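Local coordinates for protein abietadiene synthase, chloroplastic (Abies grandis, PDB 3S9V) that is a multidomain plant terpene synthase built on a predominantly alpha-helical fold, at residues His75-Ile83 with Leu251-His261. Sequence-based numbering, arbitrary orientation.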
ATOM      1  N   HIS A  75     -19.492 -22.485 -33.432  1.00 24.55           N
ATOM      2  CA  HIS A  75     -18.580 -21.636 -34.185  1.00 23.53           C
ATOM      3  C   HIS A  75     -17.158 -21.845 -33.661  1.00 29.00           C
ATOM      4  O   HIS A  75     -16.191 -21.719 -34.409  1.00 33.21           O
ATOM      5  CB  HIS A  75     -18.985 -20.172 -34.047  1.00 21.44           C
ATOM      6  CG  HIS A  75     -18.150 -19.236 -34.863  1.00 27.11           C
ATOM      7  ND1 HIS A  75     -18.162 -19.236 -36.241  1.00 33.66           N
ATOM      8  CD2 HIS A  75     -17.286 -18.261 -34.494  1.00 32.57           C
ATOM      9  CE1 HIS A  75     -17.342 -18.299 -36.686  1.00 29.79           C
ATOM     10  NE2 HIS A  75     -16.799 -17.692 -35.645  1.00 32.69           N
ATOM     11  N   PHE A  76     -17.043 -22.163 -32.374  1.00 29.58           N
ATOM     12  CA  PHE A  76     -15.750 -22.416 -31.734  1.00 29.20           C
ATOM     13  C   PHE A  76     -15.737 -23.841 -31.176  1.00 29.20           C
ATOM     14  O   PHE A  76     -15.832 -24.034 -29.964  1.00 29.10           O
ATOM     15  CB  PHE A  76     -15.512 -21.447 -30.575  1.00 29.43           C
ATOM     16  CG  PHE A  76     -15.465 -20.001 -30.977  1.00 29.48           C
ATOM     17  CD1 PHE A  76     -16.474 -19.126 -30.583  1.00 25.17           C
ATOM     18  CD2 PHE A  76     -14.398 -19.503 -31.722  1.00 24.84           C
ATOM     19  CE1 PHE A  76     -16.421 -17.767 -30.922  1.00 29.92           C
ATOM     20  CE2 PHE A  76     -14.335 -18.150 -32.066  1.00 27.33           C
ATOM     21  CZ  PHE A  76     -15.347 -17.281 -31.666  1.00 27.19           C
ATOM     22  N   PRO A  77     -15.596 -24.854 -32.049  1.00 30.32           N
ATOM     23  CA  PRO A  77     -15.579 -26.271 -31.651  1.00 29.70           C
ATOM     24  C   PRO A  77     -14.637 -26.610 -30.495  1.00 26.29           C
ATOM     25  O   PRO A  77     -14.915 -27.503 -29.691  1.00 24.14           O
ATOM     26  CB  PRO A  77     -15.173 -26.992 -32.940  1.00 24.96           C
ATOM     27  CG  PRO A  77     -15.665 -26.084 -34.007  1.00 31.03           C
ATOM     28  CD  PRO A  77     -15.287 -24.719 -33.483  1.00 27.41           C
ATOM     29  N   GLU A  78     -13.522 -25.896 -30.420  1.00 26.54           N
ATOM     30  CA  GLU A  78     -12.542 -26.140 -29.374  1.00 27.66           C
ATOM     31  C   GLU A  78     -13.109 -25.869 -27.967  1.00 26.88           C
ATOM     32  O   GLU A  78     -12.733 -26.531 -27.004  1.00 25.33           O
ATOM     33  CB  GLU A  78     -11.289 -25.284 -29.622  1.00 29.30           C
ATOM     34  CG  GLU A  78     -11.468 -23.791 -29.302  1.00 46.83           C
ATOM     35  CD  GLU A  78     -11.739 -22.911 -30.523  1.00 46.65           C
ATOM     36  OE1 GLU A  78     -12.500 -23.330 -31.431  1.00 41.20           O
ATOM     37  OE2 GLU A  78     -11.191 -21.784 -30.554  1.00 36.79           O
ATOM     38  N   THR A  79     -14.019 -24.904 -27.842  1.00 24.11           N
ATOM     39  CA  THR A  79     -14.579 -24.613 -26.534  1.00 22.60           C
ATOM     40  C   THR A  79     -15.514 -25.732 -26.093  1.00 21.38           C
ATOM     41  O   THR A  79     -15.573 -26.065 -24.911  1.00 22.39           O
ATOM     42  CB  THR A  79     -15.313 -23.253 -26.514  1.00 25.49           C
ATOM     43  OG1 THR A  79     -16.435 -23.281 -27.407  1.00 21.49           O
ATOM     44  CG2 THR A  79     -14.351 -22.141 -26.926  1.00 12.03           C
ATOM     45  N   VAL A  80     -16.236 -26.328 -27.032  1.00 23.45           N
ATOM     46  CA  VAL A  80     -17.120 -27.436 -26.680  1.00 23.45           C
ATOM     47  C   VAL A  80     -16.264 -28.596 -26.177  1.00 25.81           C
ATOM     48  O   VAL A  80     -16.584 -29.238 -25.170  1.00 27.93           O
ATOM     49  CB  VAL A  80     -17.948 -27.909 -27.888  1.00 21.92           C
ATOM     50  CG1 VAL A  80     -18.674 -29.220 -27.548  1.00 13.13           C
ATOM     51  CG2 VAL A  80     -18.959 -26.840 -28.258  1.00 17.67           C
ATOM     52  N   GLU A  81     -15.166 -28.853 -26.880  1.00 23.20           N
ATOM     53  CA  GLU A  81     -14.261 -29.916 -26.490  1.00 23.21           C
ATOM     54  C   GLU A  81     -13.677 -29.603 -25.112  1.00 23.67           C
ATOM     55  O   GLU A  81     -13.505 -30.498 -24.291  1.00 26.68           O
ATOM     56  CB  GLU A  81     -13.130 -30.063 -27.515  1.00 29.41           C
ATOM     57  CG  GLU A  81     -12.178 -31.215 -27.209  1.00 38.07           C
ATOM     58  CD  GLU A  81     -12.837 -32.586 -27.337  1.00 44.43           C
ATOM     59  OE1 GLU A  81     -12.323 -33.548 -26.727  1.00 50.42           O
ATOM     60  OE2 GLU A  81     -13.855 -32.707 -28.054  1.00 48.48           O
ATOM     61  N   TRP A  82     -13.371 -28.334 -24.857  1.00 21.38           N
ATOM     62  CA  TRP A  82     -12.817 -27.951 -23.561  1.00 20.08           C
ATOM     63  C   TRP A  82     -13.782 -28.366 -22.451  1.00 21.45           C
ATOM     64  O   TRP A  82     -13.377 -28.903 -21.426  1.00 22.17           O
ATOM     65  CB  TRP A  82     -12.593 -26.438 -23.476  1.00 17.68           C
ATOM     66  CG  TRP A  82     -11.943 -26.049 -22.187  1.00 21.77           C
ATOM     67  CD1 TRP A  82     -10.602 -26.017 -21.922  1.00 19.39           C
ATOM     68  CD2 TRP A  82     -12.602 -25.760 -20.952  1.00 16.17           C
ATOM     69  NE1 TRP A  82     -10.388 -25.737 -20.598  1.00 17.41           N
ATOM     70  CE2 TRP A  82     -11.598 -25.574 -19.977  1.00 20.44           C
ATOM     71  CE3 TRP A  82     -13.945 -25.646 -20.571  1.00 17.11           C
ATOM     72  CZ2 TRP A  82     -11.896 -25.279 -18.640  1.00 21.09           C
ATOM     73  CZ3 TRP A  82     -14.245 -25.355 -19.244  1.00 17.04           C
ATOM     74  CH2 TRP A  82     -13.223 -25.176 -18.292  1.00 14.52           C
ATOM     75  N   ILE A  83     -15.065 -28.105 -22.662  1.00 21.33           N
ATOM     76  CA  ILE A  83     -16.075 -28.455 -21.677  1.00 21.47           C
ATOM     77  C   ILE A  83     -16.060 -29.956 -21.435  1.00 23.62           C
ATOM     78  O   ILE A  83     -16.044 -30.404 -20.296  1.00 24.14           O
ATOM     79  CB  ILE A  83     -17.474 -28.016 -22.151  1.00 17.42           C
ATOM     80  CG1 ILE A  83     -17.523 -26.489 -22.261  1.00 20.88           C
ATOM     81  CG2 ILE A  83     -18.524 -28.526 -21.203  1.00 17.69           C
ATOM     82  CD1 ILE A  83     -18.755 -25.952 -22.957  1.00 18.27           C
ATOM     83  N   LEU A 251     -14.054 -11.874 -28.947  1.00 18.32           N
ATOM     84  CA  LEU A 251     -13.950 -13.280 -28.584  1.00 22.75           C
ATOM     85  C   LEU A 251     -12.727 -13.901 -29.255  1.00 20.71           C
ATOM     86  O   LEU A 251     -11.994 -14.658 -28.627  1.00 20.93           O
ATOM     87  CB  LEU A 251     -15.235 -14.030 -28.955  1.00 17.31           C
ATOM     88  CG  LEU A 251     -16.480 -13.519 -28.211  1.00 24.50           C
ATOM     89  CD1 LEU A 251     -17.704 -14.298 -28.646  1.00 17.37           C
ATOM     90  CD2 LEU A 251     -16.281 -13.652 -26.705  1.00 18.82           C
ATOM     91  N   ASN A 252     -12.501 -13.577 -30.526  1.00 22.54           N
ATOM     92  CA  ASN A 252     -11.328 -14.094 -31.229  1.00 26.94           C
ATOM     93  C   ASN A 252     -10.070 -13.637 -30.484  1.00 30.09           C
ATOM     94  O   ASN A 252      -9.121 -14.406 -30.308  1.00 28.37           O
ATOM     95  CB  ASN A 252     -11.267 -13.570 -32.670  1.00 24.05           C
ATOM     96  CG  ASN A 252     -12.304 -14.211 -33.569  1.00 31.26           C
ATOM     97  OD1 ASN A 252     -12.580 -15.410 -33.463  1.00 27.56           O
ATOM     98  ND2 ASN A 252     -12.874 -13.418 -34.480  1.00 22.97           N
ATOM     99  N   PHE A 253     -10.076 -12.373 -30.057  1.00 29.45           N
ATOM    100  CA  PHE A 253      -8.960 -11.781 -29.327  1.00 27.45           C
ATOM    101  C   PHE A 253      -8.702 -12.512 -28.012  1.00 28.59           C
ATOM    102  O   PHE A 253      -7.552 -12.751 -27.642  1.00 29.11           O
ATOM    103  CB  PHE A 253      -9.238 -10.288 -29.086  1.00 27.63           C
ATOM    104  CG  PHE A 253      -8.379  -9.663 -28.017  1.00 31.45           C
ATOM    105  CD1 PHE A 253      -8.821  -9.607 -26.694  1.00 33.54           C
ATOM    106  CD2 PHE A 253      -7.142  -9.115 -28.331  1.00 24.68           C
ATOM    107  CE1 PHE A 253      -8.044  -9.011 -25.699  1.00 31.98           C
ATOM    108  CE2 PHE A 253      -6.357  -8.517 -27.344  1.00 28.17           C
ATOM    109  CZ  PHE A 253      -6.811  -8.466 -26.023  1.00 29.21           C
ATOM    110  N   VAL A 254      -9.768 -12.874 -27.304  1.00 26.36           N
ATOM    111  CA  VAL A 254      -9.606 -13.598 -26.051  1.00 20.30           C
ATOM    112  C   VAL A 254      -9.077 -14.999 -26.343  1.00 20.21           C
ATOM    113  O   VAL A 254      -8.178 -15.483 -25.658  1.00 22.53           O
ATOM    114  CB  VAL A 254     -10.940 -13.714 -25.285  1.00 19.39           C
ATOM    115  CG1 VAL A 254     -10.794 -14.694 -24.131  1.00 13.37           C
ATOM    116  CG2 VAL A 254     -11.364 -12.345 -24.773  1.00 19.12           C
ATOM    117  N   LEU A 255      -9.632 -15.643 -27.365  1.00 19.87           N
ATOM    118  CA  LEU A 255      -9.206 -16.988 -27.737  1.00 22.93           C
ATOM    119  C   LEU A 255      -7.797 -17.015 -28.320  1.00 26.55           C
ATOM    120  O   LEU A 255      -7.157 -18.071 -28.366  1.00 23.71           O
ATOM    121  CB  LEU A 255     -10.194 -17.610 -28.725  1.00 19.05           C
ATOM    122  CG  LEU A 255     -11.495 -18.058 -28.061  1.00 21.56           C
ATOM    123  CD1 LEU A 255     -12.507 -18.462 -29.106  1.00 15.77           C
ATOM    124  CD2 LEU A 255     -11.194 -19.218 -27.119  1.00 22.60           C
ATOM    125  N   LYS A 256      -7.312 -15.861 -28.764  1.00 28.91           N
ATOM    126  CA  LYS A 256      -5.967 -15.788 -29.309  1.00 32.92           C
ATOM    127  C   LYS A 256      -5.010 -16.041 -28.150  1.00 34.36           C
ATOM    128  O   LYS A 256      -3.983 -16.705 -28.303  1.00 35.38           O
ATOM    129  CB  LYS A 256      -5.703 -14.408 -29.920  1.00 40.60           C
ATOM    130  CG  LYS A 256      -4.273 -14.213 -30.417  1.00 44.78           C
ATOM    131  CD  LYS A 256      -4.107 -12.906 -31.180  1.00 49.39           C
ATOM    132  CE  LYS A 256      -4.397 -11.692 -30.304  1.00 59.58           C
ATOM    133  NZ  LYS A 256      -3.421 -11.534 -29.186  1.00 61.19           N
ATOM    134  N   LYS A 257      -5.377 -15.521 -26.981  1.00 32.30           N
ATOM    135  CA  LYS A 257      -4.577 -15.670 -25.772  1.00 29.39           C
ATOM    136  C   LYS A 257      -4.755 -17.043 -25.104  1.00 30.33           C
ATOM    137  O   LYS A 257      -3.773 -17.689 -24.731  1.00 27.52           O
ATOM    138  CB  LYS A 257      -4.950 -14.561 -24.772  1.00 33.30           C
ATOM    139  CG  LYS A 257      -3.912 -14.269 -23.665  1.00 33.73           C
ATOM    140  CD  LYS A 257      -3.640 -15.469 -22.770  1.00 40.90           C
ATOM    141  CE  LYS A 257      -2.714 -15.112 -21.610  1.00 49.59           C
ATOM    142  NZ  LYS A 257      -1.392 -14.588 -22.061  1.00 53.40           N
ATOM    143  N   PHE A 258      -5.997 -17.505 -24.970  1.00 29.04           N
ATOM    144  CA  PHE A 258      -6.236 -18.778 -24.295  1.00 25.59           C
ATOM    145  C   PHE A 258      -6.505 -20.019 -25.142  1.00 27.28           C
ATOM    146  O   PHE A 258      -6.726 -21.097 -24.597  1.00 29.06           O
ATOM    147  CB  PHE A 258      -7.358 -18.604 -23.276  1.00 23.45           C
ATOM    148  CG  PHE A 258      -7.124 -17.479 -22.318  1.00 22.72           C
ATOM    149  CD1 PHE A 258      -7.704 -16.238 -22.528  1.00 19.28           C
ATOM    150  CD2 PHE A 258      -6.302 -17.655 -21.209  1.00 26.41           C
ATOM    151  CE1 PHE A 258      -7.473 -15.181 -21.649  1.00 22.11           C
ATOM    152  CE2 PHE A 258      -6.063 -16.609 -20.326  1.00 28.34           C
ATOM    153  CZ  PHE A 258      -6.653 -15.367 -20.546  1.00 25.64           C
ATOM    154  N   GLY A 259      -6.506 -19.874 -26.463  1.00 24.19           N
ATOM    155  CA  GLY A 259      -6.720 -21.020 -27.328  1.00 22.76           C
ATOM    156  C   GLY A 259      -8.061 -21.743 -27.378  1.00 27.86           C
ATOM    157  O   GLY A 259      -8.767 -21.659 -28.389  1.00 29.95           O
ATOM    158  N   ASN A 260      -8.426 -22.455 -26.313  1.00 23.78           N
ATOM    159  CA  ASN A 260      -9.674 -23.218 -26.322  1.00 20.99           C
ATOM    160  C   ASN A 260     -10.662 -22.907 -25.196  1.00 20.94           C
ATOM    161  O   ASN A 260     -11.607 -23.660 -24.972  1.00 21.24           O
ATOM    162  CB  ASN A 260      -9.348 -24.712 -26.317  1.00 22.00           C
ATOM    163  CG  ASN A 260      -8.586 -25.138 -25.073  1.00 30.18           C
ATOM    164  OD1 ASN A 260      -8.107 -24.296 -24.306  1.00 24.63           O
ATOM    165  ND2 ASN A 260      -8.466 -26.452 -24.867  1.00 22.60           N
ATOM    166  N   HIS A 261     -10.443 -21.800 -24.491  1.00 20.85           N
ATOM    167  CA  HIS A 261     -11.336 -21.394 -23.409  1.00 19.14           C
ATOM    168  C   HIS A 261     -11.191 -19.894 -23.145  1.00 19.98           C
ATOM    169  O   HIS A 261     -10.328 -19.235 -23.725  1.00 20.43           O
ATOM    170  CB  HIS A 261     -11.014 -22.166 -22.127  1.00 20.55           C
ATOM    171  CG  HIS A 261      -9.637 -21.904 -21.599  1.00 27.82           C
ATOM    172  ND1 HIS A 261      -8.532 -22.617 -22.012  1.00 25.96           N
ATOM    173  CD2 HIS A 261      -9.178 -20.964 -20.740  1.00 24.38           C
ATOM    174  CE1 HIS A 261      -7.451 -22.127 -21.431  1.00 19.94           C
ATOM    175  NE2 HIS A 261      -7.817 -21.122 -20.655  1.00 22.09           N
TER
HETATM  176  O   HOH W   1     -14.192 -16.356 -35.599  1.00 38.68           O
HETATM  177  O   HOH W   2     -10.328 -27.969 -26.795  1.00 29.27           O
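Two donors of Thr79 hold the carbonyl oxygen of Phe76: the backbone N and, in the carbonyl plane, the hydroxyl, with OG1 to O at 2.7 Å. Threonine suits this first turn because, with chi1 at 63°, OG1 is tucked over its own backbone and reaches the carbonyl three residues earlier, while CG2 meets the carbonyl of Asn260. The Phe76 ring receives Leu255 CD1 over one face, 3.6 Å from its centroid, in a CH-pi contact, and His75 CD2 over the opposite face. At the ring edge, Asn252 OD1 lies in plane, 3.5 Å from CE2, where an aromatic rim is slightly positive; the amide stands steeply to the ring. A water donates to the same OD1 and bonds His75 NE2, bridging the two segments.

The contact sets the start of helix 77-85 against the end of helix 245-258, probably in the gamma domain, one of the two alpha-barrel domains of the larger, three-domain plant terpene synthases. Helix 245-258 gives way at Gly259, whose positive phi (67°) is easy for a residue without a side chain, and the turn delivers Asn260 beside Thr79. Asn260 O takes a CA-H...O contact from Thr79 CA at 3.5 Å and also lies 3.3 Å from Trp82 CB. The aliphatic part of Glu78 lies along Asn260 (CG to CA 3.5 Å), and a bend at chi2 takes its carboxylate on toward Leu255. Asn260 ND2 approaches the Trp82 edge in plane and donates to a water that donates to Glu78 O.

Trp82, touched also by helix 56-62, offers a broad apolar face: His261 CB sits over its five-membered ring, 3.8 Å from the centroid, in a second CH-pi contact. His261 ND1 donates to Asn260 OD1 at 2.9 Å, steadying imidazole and amide together.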